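Local coordinates for Lpg0393 helical bundle domain-containing protein (Legionella pneumophila subsp. pneumophila str. Philadelphia 1, PDB 4R0G) that probably acts as a guanine-nucleotide exchange factor for the small GTPases Rab5, Rab21 and Rab22, at residues A69-E74 and Y84-I89. Numbering follows the deposited sequence.
Sequences AVHEME and YALTTI
His71 and Leu86 meet inside the all-helical VPS9-like domain, where the last turn of helix 58-71 packs against helix 80-101 through a CH-pi contact. Going along residues 69-74, Val70 and, past the turn, Met73 face helix 155-183, packing on Val158 and Phe162 respectively, and Glu74 is bonded through its backbone N to Asp177 of the second subunit. His71, between them, turns to helix 80-101, with its CA 8.2 Å from the CA of Leu86. Its CG stands anti to the backbone N (chi1 -177°), which carries the imidazole toward helix 80-101. Leu86 CD2 sits over the middle of one ring face, 3.5 Å from the centroid of the His71 ring and only 14° off the normal. The other methyl, Leu86 CD1, lies beside the stem of the histidine, 4.0 Å from His71 CB, and Leu78 touches both side chains from the connecting loop. Thr87 adds a marginal contact, its CG2 approaching the imidazole obliquely.

Glu72 follows just past the helix end, and its side chain folds back toward its predecessor. Its OE2 accepts a nearly straight hydrogen bond from His71 ND1 (2.6 Å, 164°), lying close to the plane of the imidazole. On the other ring nitrogen, His71 NE2 is hydrogen-bonded to Ser83 OG. Bonds at both nitrogens fix the ring's rotation and keep its face turned to Leu86. Within helix 80-101, Tyr84 O accepts from both Thr88 N and Thr88 OG1, and the two donors arrive from opposite faces of the carbonyl plane.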
ATOM      1  N   ALA A  69       5.433  10.384   9.324  1.00 45.28           N
ATOM      2  CA  ALA A  69       4.643   9.575  10.242  1.00 42.82           C
ATOM      3  C   ALA A  69       3.418   9.043   9.506  1.00 45.41           C
ATOM      4  O   ALA A  69       3.017   7.892   9.679  1.00 46.57           O
ATOM      5  CB  ALA A  69       4.215  10.410  11.435  1.00 45.87           C
ATOM      6  N   VAL A  70       2.836   9.893   8.667  1.00 45.46           N
ATOM      7  CA  VAL A  70       1.718   9.484   7.839  1.00 40.16           C
ATOM      8  C   VAL A  70       2.150   8.399   6.849  1.00 39.46           C
ATOM      9  O   VAL A  70       1.466   7.419   6.667  1.00 37.90           O
ATOM     10  CB  VAL A  70       1.111  10.661   7.075  1.00 37.04           C
ATOM     11  CG1 VAL A  70       0.002  10.152   6.181  1.00 39.80           C
ATOM     12  CG2 VAL A  70       0.601  11.759   8.043  1.00 34.35           C
ATOM     13  N   HIS A  71       3.306   8.569   6.228  1.00 39.71           N
ATOM     14  CA  HIS A  71       3.793   7.624   5.235  1.00 41.40           C
ATOM     15  C   HIS A  71       3.987   6.243   5.861  1.00 48.46           C
ATOM     16  O   HIS A  71       3.995   5.223   5.161  1.00 49.42           O
ATOM     17  CB  HIS A  71       5.084   8.170   4.623  1.00 40.15           C
ATOM     18  CG  HIS A  71       5.670   7.333   3.527  1.00 43.19           C
ATOM     19  ND1 HIS A  71       6.639   6.379   3.759  1.00 45.94           N
ATOM     20  CD2 HIS A  71       5.470   7.346   2.187  1.00 45.73           C
ATOM     21  CE1 HIS A  71       6.996   5.827   2.612  1.00 43.46           C
ATOM     22  NE2 HIS A  71       6.303   6.393   1.640  1.00 38.61           N
ATOM     23  N   GLU A  72       4.126   6.198   7.186  1.00 51.35           N
ATOM     24  CA  GLU A  72       4.306   4.915   7.870  1.00 44.19           C
ATOM     25  C   GLU A  72       3.041   4.291   8.434  1.00 51.34           C
ATOM     26  O   GLU A  72       3.120   3.228   9.061  1.00 62.03           O
ATOM     27  CB  GLU A  72       5.392   4.987   8.936  1.00 46.96           C
ATOM     28  CG  GLU A  72       6.715   5.559   8.424  1.00 41.37           C
ATOM     29  CD  GLU A  72       7.207   4.868   7.166  1.00 54.65           C
ATOM     30  OE1 GLU A  72       7.570   3.672   7.231  1.00 63.75           O
ATOM     31  OE2 GLU A  72       7.238   5.515   6.095  1.00 61.35           O
ATOM     32  N   MET A  73       1.878   4.915   8.215  1.00 50.86           N
ATOM     33  CA  MET A  73       0.623   4.275   8.622  1.00 49.15           C
ATOM     34  C   MET A  73       0.372   2.991   7.821  1.00 54.74           C
ATOM     35  O   MET A  73       0.847   2.828   6.684  1.00 48.24           O
ATOM     36  CB  MET A  73      -0.565   5.231   8.527  1.00 51.21           C
ATOM     37  CG  MET A  73      -0.222   6.637   8.895  1.00 45.20           C
ATOM     38  SD  MET A  73      -1.453   7.633   9.753  1.00 66.00           S
ATOM     39  CE  MET A  73      -2.972   6.728   9.489  1.00 51.74           C
ATOM     40  N   GLU A  74      -0.355   2.065   8.439  1.00 56.89           N
ATOM     41  CA  GLU A  74      -0.653   0.788   7.810  1.00 54.63           C
ATOM     42  C   GLU A  74      -1.617   0.958   6.645  1.00 51.65           C
ATOM     43  O   GLU A  74      -1.658   0.126   5.736  1.00 46.73           O
ATOM     44  CB  GLU A  74      -1.223  -0.214   8.830  1.00 61.64           C
ATOM     45  CG  GLU A  74      -0.211  -1.201   9.417  1.00 69.14           C
ATOM     46  CD  GLU A  74       0.736  -0.544  10.430  1.00 88.73           C
ATOM     47  OE1 GLU A  74       1.691  -1.231  10.872  1.00 97.67           O
ATOM     48  OE2 GLU A  74       0.530   0.650  10.790  1.00 82.56           O
ATOM     49  N   TYR A  84       7.887   7.731  -3.708  1.00 40.62           N
ATOM     50  CA  TYR A  84       9.222   8.071  -4.208  1.00 41.28           C
ATOM     51  C   TYR A  84       9.547   9.535  -3.916  1.00 43.75           C
ATOM     52  O   TYR A  84      10.688   9.862  -3.581  1.00 45.16           O
ATOM     53  CB  TYR A  84       9.341   7.775  -5.710  1.00 43.62           C
ATOM     54  CG  TYR A  84      10.732   7.975  -6.317  1.00 50.38           C
ATOM     55  CD1 TYR A  84      11.736   7.025  -6.139  1.00 53.16           C
ATOM     56  CD2 TYR A  84      11.027   9.095  -7.106  1.00 48.55           C
ATOM     57  CE1 TYR A  84      13.011   7.190  -6.711  1.00 53.80           C
ATOM     58  CE2 TYR A  84      12.289   9.271  -7.687  1.00 50.80           C
ATOM     59  CZ  TYR A  84      13.281   8.312  -7.485  1.00 58.38           C
ATOM     60  OH  TYR A  84      14.542   8.478  -8.042  1.00 61.53           O
ATOM     61  N   ALA A  85       8.553  10.414  -4.054  1.00 38.29           N
ATOM     62  CA  ALA A  85       8.767  11.827  -3.778  1.00 39.29           C
ATOM     63  C   ALA A  85       9.247  11.957  -2.355  1.00 39.74           C
ATOM     64  O   ALA A  85      10.318  12.486  -2.083  1.00 39.36           O
ATOM     65  CB  ALA A  85       7.489  12.597  -3.956  1.00 43.47           C
ATOM     66  N   LEU A  86       8.442  11.414  -1.451  1.00 42.55           N
ATOM     67  CA  LEU A  86       8.669  11.523  -0.028  1.00 38.56           C
ATOM     68  C   LEU A  86      10.053  11.043   0.359  1.00 40.86           C
ATOM     69  O   LEU A  86      10.785  11.733   1.062  1.00 38.85           O
ATOM     70  CB  LEU A  86       7.603  10.740   0.705  1.00 37.35           C
ATOM     71  CG  LEU A  86       7.770  10.925   2.198  1.00 45.02           C
ATOM     72  CD1 LEU A  86       6.487  11.419   2.799  1.00 43.15           C
ATOM     73  CD2 LEU A  86       8.172   9.584   2.788  1.00 45.25           C
ATOM     74  N   THR A  87      10.428   9.872  -0.131  1.00 41.38           N
ATOM     75  CA  THR A  87      11.712   9.286   0.237  1.00 39.35           C
ATOM     76  C   THR A  87      12.874  10.061  -0.361  1.00 40.12           C
ATOM     77  O   THR A  87      13.901  10.232   0.292  1.00 43.34           O
ATOM     78  CB  THR A  87      11.787   7.817  -0.174  1.00 41.92           C
ATOM     79  OG1 THR A  87      11.355   7.708  -1.534  1.00 46.65           O
ATOM     80  CG2 THR A  87      10.878   6.957   0.721  1.00 35.01           C
ATOM     81  N   THR A  88      12.714  10.521  -1.596  1.00 36.30           N
ATOM     82  CA  THR A  88      13.746  11.282  -2.251  1.00 35.00           C
ATOM     83  C   THR A  88      13.947  12.614  -1.515  1.00 43.41           C
ATOM     84  O   THR A  88      15.042  13.178  -1.485  1.00 40.03           O
ATOM     85  CB  THR A  88      13.339  11.605  -3.673  1.00 39.23           C
ATOM     86  OG1 THR A  88      13.013  10.402  -4.364  1.00 41.82           O
ATOM     87  CG2 THR A  88      14.484  12.329  -4.422  1.00 43.17           C
ATOM     88  N   ILE A  89      12.880  13.130  -0.921  1.00 39.00           N
ATOM     89  CA  ILE A  89      13.006  14.377  -0.206  1.00 37.40           C
ATOM     90  C   ILE A  89      13.714  14.114   1.119  1.00 38.45           C
ATOM     91  O   ILE A  89      14.503  14.930   1.588  1.00 38.18           O
ATOM     92  CB  ILE A  89      11.644  15.062  -0.013  1.00 39.71           C
ATOM     93  CG1 ILE A  89      11.107  15.535  -1.367  1.00 33.66           C
ATOM     94  CG2 ILE A  89      11.765  16.221   0.928  1.00 36.72           C
ATOM     95  CD1 ILE A  89       9.714  16.115  -1.315  1.00 33.68           C
TER